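Polycyclic ketone monooxygenase (Myceliophthora thermophila, PDB 5MQ6) uses FAD and NADPH to insert one oxygen atom next to the carbonyl of ketones, notably bulky polycyclic ones, giving esters or lactones. Local coordinates at residues I225-V231 with T476-P481; P243-T247 with I471-G477. The contacts are given in a common frame with arbitrary orientation. Numbering follows the deposited sequence.

Contact 1 (I225-V231 with T476-P481). With NDP (NADPH dihydro-nicotinamide-adenine-dinucleotide phosphate), chain C.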
loop_
_atom_site.group_PDB
_atom_site.type_symbol
_atom_site.label_atom_id
_atom_site.label_comp_id
_atom_site.label_asym_id
_atom_site.label_seq_id
_atom_site.Cartn_x
_atom_site.Cartn_y
_atom_site.Cartn_z
ATOM N N ILE A 225 -0.373 -3.012 -3.353
ATOM C CA ILE A 225 0.566 -1.951 -3.691
ATOM C C ILE A 225 1.936 -2.079 -2.993
ATOM O O ILE A 225 2.920 -1.550 -3.502
ATOM C CB ILE A 225 0.001 -0.545 -3.348
ATOM C CG1 ILE A 225 -0.564 -0.464 -1.879
ATOM C CG2 ILE A 225 -1.098 -0.144 -4.299
ATOM C CD1 ILE A 225 -1.013 0.962 -1.404
ATOM N N LEU A 226 1.983 -2.719 -1.810
ATOM C CA LEU A 226 3.251 -2.868 -1.012
ATOM C C LEU A 226 3.432 -4.374 -0.745
ATOM O O LEU A 226 3.097 -4.904 0.347
ATOM C CB LEU A 226 3.195 -2.009 0.253
ATOM C CG LEU A 226 3.099 -0.464 -0.052
ATOM C CD1 LEU A 226 2.400 0.314 1.089
ATOM C CD2 LEU A 226 4.453 0.140 -0.403
ATOM N N THR A 227 3.909 -5.055 -1.795
ATOM C CA THR A 227 3.756 -6.513 -1.972
ATOM C C THR A 227 5.050 -7.283 -2.113
ATOM O O THR A 227 5.096 -8.454 -1.822
ATOM C CB THR A 227 2.864 -6.789 -3.220
ATOM O OG1 THR A 227 3.354 -6.051 -4.368
ATOM C CG2 THR A 227 1.361 -6.333 -2.867
ATOM N N ASN A 228 6.101 -6.588 -2.522
ATOM C CA ASN A 228 7.356 -7.201 -2.948
ATOM C C ASN A 228 8.458 -6.555 -2.172
ATOM O O ASN A 228 8.892 -5.443 -2.558
ATOM C CB ASN A 228 7.516 -6.910 -4.427
ATOM C CG ASN A 228 6.553 -7.751 -5.245
ATOM O OD1 ASN A 228 5.351 -7.389 -5.473
ATOM N ND2 ASN A 228 7.047 -8.918 -5.632
ATOM N N PRO A 229 8.880 -7.190 -1.068
ATOM C CA PRO A 229 9.916 -6.581 -0.215
ATOM C C PRO A 229 11.147 -6.270 -1.044
ATOM O O PRO A 229 11.571 -7.145 -1.797
ATOM C CB PRO A 229 10.238 -7.672 0.806
ATOM C CG PRO A 229 9.101 -8.585 0.775
ATOM C CD PRO A 229 8.543 -8.537 -0.607
ATOM N N GLN A 230 11.715 -5.052 -0.899
ATOM C CA GLN A 230 12.978 -4.718 -1.551
ATOM C C GLN A 230 14.079 -4.560 -0.557
ATOM O O GLN A 230 13.854 -4.470 0.661
ATOM C CB GLN A 230 12.861 -3.415 -2.353
ATOM C CG GLN A 230 12.369 -2.204 -1.516
ATOM C CD GLN A 230 12.345 -0.908 -2.301
ATOM O OE1 GLN A 230 12.124 -0.880 -3.529
ATOM N NE2 GLN A 230 12.552 0.194 -1.587
ATOM N N VAL A 231 15.282 -4.537 -1.110
ATOM C CA VAL A 231 16.512 -4.183 -0.385
ATOM C C VAL A 231 17.341 -3.264 -1.245
ATOM O O VAL A 231 17.294 -3.320 -2.498
ATOM C CB VAL A 231 17.368 -5.389 0.019
ATOM C CG1 VAL A 231 16.552 -6.262 0.940
ATOM C CG2 VAL A 231 17.844 -6.159 -1.204
ATOM N N THR A 476 13.575 -2.087 4.844
ATOM C CA THR A 476 13.894 -1.275 3.707
ATOM C C THR A 476 12.714 -1.216 2.705
ATOM O O THR A 476 12.827 -0.660 1.595
ATOM C CB THR A 476 15.172 -1.780 3.068
ATOM O OG1 THR A 476 15.152 -3.206 3.090
ATOM C CG2 THR A 476 16.363 -1.312 3.921
ATOM N N GLY A 477 11.574 -1.739 3.102
ATOM C CA GLY A 477 10.383 -1.393 2.409
ATOM C C GLY A 477 10.139 -2.341 1.250
ATOM O O GLY A 477 10.661 -3.455 1.255
ATOM N N TYR A 478 9.308 -1.886 0.313
ATOM C CA TYR A 478 8.692 -2.683 -0.775
ATOM C C TYR A 478 8.836 -1.947 -2.059
ATOM O O TYR A 478 8.913 -0.735 -2.072
ATOM C CB TYR A 478 7.169 -2.850 -0.555
ATOM C CG TYR A 478 6.855 -3.374 0.799
ATOM C CD1 TYR A 478 6.935 -2.533 1.916
ATOM C CD2 TYR A 478 6.534 -4.753 1.009
ATOM C CE1 TYR A 478 6.682 -3.025 3.215
ATOM C CE2 TYR A 478 6.257 -5.249 2.322
ATOM C CZ TYR A 478 6.342 -4.381 3.431
ATOM O OH TYR A 478 6.074 -4.805 4.738
ATOM N N VAL A 479 8.766 -2.662 -3.177
ATOM C CA VAL A 479 8.689 -1.975 -4.490
ATOM C C VAL A 479 7.571 -0.898 -4.445
ATOM O O VAL A 479 6.450 -1.152 -3.952
ATOM C CB VAL A 479 8.453 -2.944 -5.674
ATOM C CG1 VAL A 479 8.265 -2.189 -7.014
ATOM C CG2 VAL A 479 9.615 -3.916 -5.793
ATOM N N THR A 480 7.922 0.306 -4.918
ATOM C CA THR A 480 6.979 1.386 -4.890
ATOM C C THR A 480 5.559 1.042 -5.495
ATOM O O THR A 480 5.458 0.290 -6.478
ATOM C CB THR A 480 7.561 2.661 -5.541
ATOM O OG1 THR A 480 6.573 3.668 -5.505
ATOM C CG2 THR A 480 7.955 2.471 -6.999
ATOM N N PRO A 481 4.480 1.600 -4.887
ATOM C CA PRO A 481 3.152 1.453 -5.477
ATOM C C PRO A 481 3.065 1.983 -6.905
ATOM O O PRO A 481 2.216 1.502 -7.698
ATOM C CB PRO A 481 2.278 2.284 -4.525
ATOM C CG PRO A 481 2.927 2.043 -3.167
ATOM C CD PRO A 481 4.380 2.207 -3.514
HETATM P PA NDP C . 9.649 2.332 3.700
HETATM O O1A NDP C . 9.957 2.162 2.171
HETATM O O2A NDP C . 8.641 3.322 4.228
HETATM O O5B NDP C . 11.069 2.499 4.433
HETATM C C5B NDP C . 12.257 1.889 3.973
HETATM C C4B NDP C . 13.341 2.563 4.789
HETATM O O4B NDP C . 14.642 2.050 4.399
HETATM C C3B NDP C . 13.339 4.080 4.580
HETATM O O3B NDP C . 13.394 4.731 5.863
HETATM C C2B NDP C . 14.568 4.245 3.713
HETATM O O2B NDP C . 15.167 5.573 3.767
HETATM C C1B NDP C . 15.479 3.152 4.225
HETATM N N9A NDP C . 16.549 2.875 3.265
HETATM C C8A NDP C . 16.442 2.578 1.929
HETATM N N7A NDP C . 17.657 2.423 1.370
HETATM C C5A NDP C . 18.524 2.640 2.392
HETATM C C6A NDP C . 19.977 2.667 2.496
HETATM N N6A NDP C . 20.682 2.422 1.399
HETATM N N1A NDP C . 20.516 2.932 3.705
HETATM C C2A NDP C . 19.779 3.194 4.832
HETATM N N3A NDP C . 18.436 3.210 4.833
HETATM C C4A NDP C . 17.802 2.943 3.637
HETATM O O3 NDP C . 9.169 0.939 4.311
HETATM P PN NDP C . 8.304 0.580 5.661
HETATM O O1N NDP C . 8.247 -0.981 5.681
HETATM O O2N NDP C . 8.879 1.252 6.888
HETATM O O5D NDP C . 6.830 1.192 5.394
HETATM C C5D NDP C . 6.160 0.846 4.134
HETATM C C4D NDP C . 4.683 1.193 4.180
HETATM O O4D NDP C . 3.978 0.311 5.081
HETATM C C3D NDP C . 4.486 2.547 4.865
HETATM O O3D NDP C . 4.978 3.737 4.140
HETATM C C2D NDP C . 3.014 2.459 5.322
HETATM O O2D NDP C . 2.097 2.673 4.200
HETATM C C1D NDP C . 2.997 1.049 5.911
HETATM P P2B NDP C . 14.688 6.697 2.700
HETATM O O1X NDP C . 14.679 5.969 1.349
HETATM O O2X NDP C . 15.744 7.780 2.650
HETATM O O3X NDP C . 13.371 7.282 3.230
HETATM O O HOH W 1 3.784 -1.926 -6.169
HETATM O O HOH W 2 5.472 -3.617 -3.976
HETATM O O HOH W 3 10.551 1.015 -5.246
#
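Tyr478 lays one face of its ring against Leu226, whose CB lies 3.9 Å from Tyr478 CG; Leu226 CD2 reaches on to Pro481 CG at 3.7 Å. The two segments run roughly antiparallel, joined by a single bridge at Pro229 and Tyr478: Val479 N donates to Asn228 O (2.9 Å) and Gln230 N to Gly477 O (2.9 Å). Thr476 OG1 adds a bond to Gln230 O (3.0 Å). Towards Pro481 the backbones are linked through water, one molecule lying 2.8 Å from both Ile225 O and Thr480 O and bridging them. Gly477 lies against NADPH, its CA 3.2 Å from O3 of NDP; a CB here would collide with O1A. Leu226 and Tyr478 touch both NADPH and FAD, so the contact lines both cofactor pockets where they adjoin. Asn125 takes the Tyr478 hydroxyl by hydrogen bond. The 225-231 segment leads into strand 230-232, which pairs antiparallel with strand 42-44, while 476-481 belongs to the loop between strand 471-474 and helix 488-492.

Contact 2 (P243-T247 with I471-G477). With NDP (NADPH dihydro-nicotinamide-adenine-dinucleotide phosphate), chain C.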
loop_
_atom_site.group_PDB
_atom_site.type_symbol
_atom_site.label_atom_id
_atom_site.label_comp_id
_atom_site.label_asym_id
_atom_site.label_seq_id
_atom_site.Cartn_x
_atom_site.Cartn_y
_atom_site.Cartn_z
ATOM N N PRO A 243 22.669 -13.864 10.797
ATOM C CA PRO A 243 21.293 -13.963 10.332
ATOM C C PRO A 243 20.703 -12.575 9.857
ATOM O O PRO A 243 20.900 -11.529 10.479
ATOM C CB PRO A 243 20.534 -14.575 11.533
ATOM C CG PRO A 243 21.498 -14.865 12.611
ATOM C CD PRO A 243 22.875 -14.436 12.133
ATOM N N VAL A 244 20.043 -12.575 8.710
ATOM C CA VAL A 244 19.472 -11.409 8.072
ATOM C C VAL A 244 18.034 -11.817 7.725
ATOM O O VAL A 244 17.774 -13.001 7.336
ATOM C CB VAL A 244 20.108 -11.045 6.736
ATOM C CG1 VAL A 244 19.682 -9.656 6.294
ATOM C CG2 VAL A 244 21.575 -11.066 6.820
ATOM N N PHE A 245 17.127 -10.836 7.826
ATOM C CA PHE A 245 15.777 -11.026 7.426
ATOM C C PHE A 245 15.122 -9.689 7.176
ATOM O O PHE A 245 15.628 -8.671 7.631
ATOM C CB PHE A 245 14.967 -11.881 8.427
ATOM C CG PHE A 245 15.036 -11.434 9.839
ATOM C CD1 PHE A 245 14.116 -10.529 10.342
ATOM C CD2 PHE A 245 16.001 -11.966 10.691
ATOM C CE1 PHE A 245 14.171 -10.144 11.663
ATOM C CE2 PHE A 245 16.070 -11.581 11.987
ATOM C CZ PHE A 245 15.151 -10.669 12.489
ATOM N N HIS A 246 14.040 -9.713 6.393
ATOM C CA HIS A 246 13.283 -8.499 6.092
ATOM C C HIS A 246 12.107 -8.473 7.058
ATOM O O HIS A 246 11.628 -9.490 7.508
ATOM C CB HIS A 246 12.917 -8.454 4.587
ATOM C CG HIS A 246 12.435 -7.116 4.080
ATOM N ND1 HIS A 246 11.209 -6.599 4.416
ATOM C CD2 HIS A 246 12.944 -6.269 3.150
ATOM C CE1 HIS A 246 11.017 -5.442 3.801
ATOM N NE2 HIS A 246 12.045 -5.226 3.003
ATOM N N THR A 247 11.684 -7.299 7.475
ATOM C CA THR A 247 10.571 -7.182 8.404
ATOM C C THR A 247 9.286 -7.816 7.887
ATOM O O THR A 247 8.394 -8.267 8.647
ATOM C CB THR A 247 10.314 -5.664 8.675
ATOM O OG1 THR A 247 10.135 -4.921 7.446
ATOM C CG2 THR A 247 11.536 -5.053 9.358
ATOM N N ILE A 471 22.981 -9.701 14.236
ATOM C CA ILE A 471 21.741 -9.995 13.522
ATOM C C ILE A 471 21.384 -8.741 12.755
ATOM O O ILE A 471 21.429 -7.678 13.347
ATOM C CB ILE A 471 20.655 -10.301 14.546
ATOM C CG1 ILE A 471 20.937 -11.626 15.237
ATOM C CG2 ILE A 471 19.259 -10.289 13.921
ATOM C CD1 ILE A 471 20.141 -11.842 16.516
ATOM N N LEU A 472 21.023 -8.857 11.468
ATOM C CA LEU A 472 20.634 -7.699 10.645
ATOM C C LEU A 472 19.170 -7.775 10.204
ATOM O O LEU A 472 18.720 -8.770 9.603
ATOM C CB LEU A 472 21.523 -7.592 9.431
ATOM C CG LEU A 472 21.237 -6.435 8.444
ATOM C CD1 LEU A 472 21.504 -5.041 8.992
ATOM C CD2 LEU A 472 22.037 -6.590 7.178
ATOM N N VAL A 473 18.437 -6.718 10.488
ATOM C CA VAL A 473 17.015 -6.575 10.109
ATOM C C VAL A 473 16.878 -5.536 9.015
ATOM O O VAL A 473 17.399 -4.460 9.143
ATOM C CB VAL A 473 16.169 -6.080 11.307
ATOM C CG1 VAL A 473 14.687 -6.085 10.983
ATOM C CG2 VAL A 473 16.406 -6.955 12.523
ATOM N N LEU A 474 16.198 -5.906 7.933
ATOM C CA LEU A 474 16.014 -5.087 6.752
ATOM C C LEU A 474 14.562 -4.604 6.781
ATOM O O LEU A 474 13.597 -5.354 6.630
ATOM C CB LEU A 474 16.316 -5.855 5.467
ATOM C CG LEU A 474 17.743 -6.448 5.306
ATOM C CD1 LEU A 474 17.921 -7.119 3.928
ATOM C CD2 LEU A 474 18.851 -5.425 5.527
ATOM N N SER A 475 14.434 -3.332 7.099
ATOM C CA SER A 475 13.167 -2.638 7.151
ATOM C C SER A 475 13.259 -1.589 6.043
ATOM O O SER A 475 13.081 -0.367 6.270
ATOM C CB SER A 475 13.052 -2.021 8.529
ATOM O OG SER A 475 12.087 -1.091 8.510
ATOM N N THR A 476 13.575 -2.087 4.844
ATOM C CA THR A 476 13.894 -1.275 3.707
ATOM C C THR A 476 12.714 -1.216 2.705
ATOM O O THR A 476 12.827 -0.660 1.595
ATOM C CB THR A 476 15.172 -1.780 3.068
ATOM O OG1 THR A 476 15.152 -3.206 3.090
ATOM C CG2 THR A 476 16.363 -1.312 3.921
ATOM N N GLY A 477 11.574 -1.739 3.102
ATOM C CA GLY A 477 10.383 -1.393 2.409
ATOM C C GLY A 477 10.139 -2.341 1.250
ATOM O O GLY A 477 10.661 -3.455 1.255
HETATM P PA NDP C . 9.649 2.332 3.700
HETATM O O1A NDP C . 9.957 2.162 2.171
HETATM O O2A NDP C . 8.641 3.322 4.228
HETATM O O5B NDP C . 11.069 2.499 4.433
HETATM C C5B NDP C . 12.257 1.889 3.973
HETATM C C4B NDP C . 13.341 2.563 4.789
HETATM O O4B NDP C . 14.642 2.050 4.399
HETATM C C3B NDP C . 13.339 4.080 4.580
HETATM O O3B NDP C . 13.394 4.731 5.863
HETATM C C2B NDP C . 14.568 4.245 3.713
HETATM O O2B NDP C . 15.167 5.573 3.767
HETATM C C1B NDP C . 15.479 3.152 4.225
HETATM N N9A NDP C . 16.549 2.875 3.265
HETATM C C8A NDP C . 16.442 2.578 1.929
HETATM N N7A NDP C . 17.657 2.423 1.370
HETATM C C5A NDP C . 18.524 2.640 2.392
HETATM C C6A NDP C . 19.977 2.667 2.496
HETATM N N6A NDP C . 20.682 2.422 1.399
HETATM N N1A NDP C . 20.516 2.932 3.705
HETATM C C2A NDP C . 19.779 3.194 4.832
HETATM N N3A NDP C . 18.436 3.210 4.833
HETATM C C4A NDP C . 17.802 2.943 3.637
HETATM O O3 NDP C . 9.169 0.939 4.311
HETATM P PN NDP C . 8.304 0.580 5.661
HETATM O O1N NDP C . 8.247 -0.981 5.681
HETATM O O2N NDP C . 8.879 1.252 6.888
HETATM O O5D NDP C . 6.830 1.192 5.394
HETATM C C5D NDP C . 6.160 0.846 4.134
HETATM C C4D NDP C . 4.683 1.193 4.180
HETATM O O4D NDP C . 3.978 0.311 5.081
HETATM C C3D NDP C . 4.486 2.547 4.865
HETATM O O3D NDP C . 4.978 3.737 4.140
HETATM C C2D NDP C . 3.014 2.459 5.322
HETATM O O2D NDP C . 2.097 2.673 4.200
HETATM C C1D NDP C . 2.997 1.049 5.911
HETATM P P2B NDP C . 14.688 6.697 2.700
HETATM O O1X NDP C . 14.679 5.969 1.349
HETATM O O2X NDP C . 15.744 7.780 2.650
HETATM O O3X NDP C . 13.371 7.282 3.230
#
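A histidine side chain prolongs this strand pair past its last backbone bond: His246 NE2 approaches Gly477 O at 2.8 Å, a weak hydrogen bond because the N-H...O angle is just 128°, and it has a second weak partner in Gln230 O. The same ring lies with one face over Leu474 O, while ND1 is hydrogen-bonded to Ala248 N. Behind it, strands 244-246 and 471-474 run parallel, their axes approaching to 4.7 Å at an angle of 18°. Their ladder alternates in direction: Leu472 N to Pro243 O (2.9 Å), Phe245 N to Leu472 O (3.2 Å), Leu474 N to Phe245 O (2.8 Å) and Thr247 N to Leu474 O (2.9 Å). Val244, His246, Leu472 and Leu474 share one face of the sheet, where Val244 CG1 sits 3.9 Å from Leu474 CG. On the other, Phe245 CZ meets Val473 CG2 at 3.9 Å; Phe245 also packs on helix 252-255 and meets Trp250 edge-to-face. Strand 244-246 is outermost in a five-stranded parallel sheet; strand 471-474 lies between it and strand 271-275, which leads into a glycine-rich turn consistent with a Rossmann-type NADPH site. Beyond Leu474, Ser475 O lies 3.3 Å from NDP C4B and Gly477 CA 3.2 Å from NDP O3. Mostly apolar side chains thus pack both faces, His246 being the polar exception, whereas at the C-terminal end backbone atoms meet the ribose and pyrophosphate, so that NADPH is approached through shape and close backbone contact rather than through charged side chains of these two segments.

From the N terminus the chain first passes 225-231, then 243-247 at the edge of the parallel sheet; more than 220 residues later it returns through strand 471-474 and runs directly on into 476-481. Contact 2 therefore closes a loop nested inside the one closed by contact 1, and the two share Thr476 and Gly477. Their centres are 13 Å apart, and they also meet side by side, with Val231 CG1 3.4 Å from Leu474 CD1. Contact 2 joins two neighbouring strands of the sheet beside NADPH; contact 1 ties the loop leaving that sheet to the segment entering strand 230-232, touching both NADPH and FAD. Together they lead from sheet edge to both cofactors.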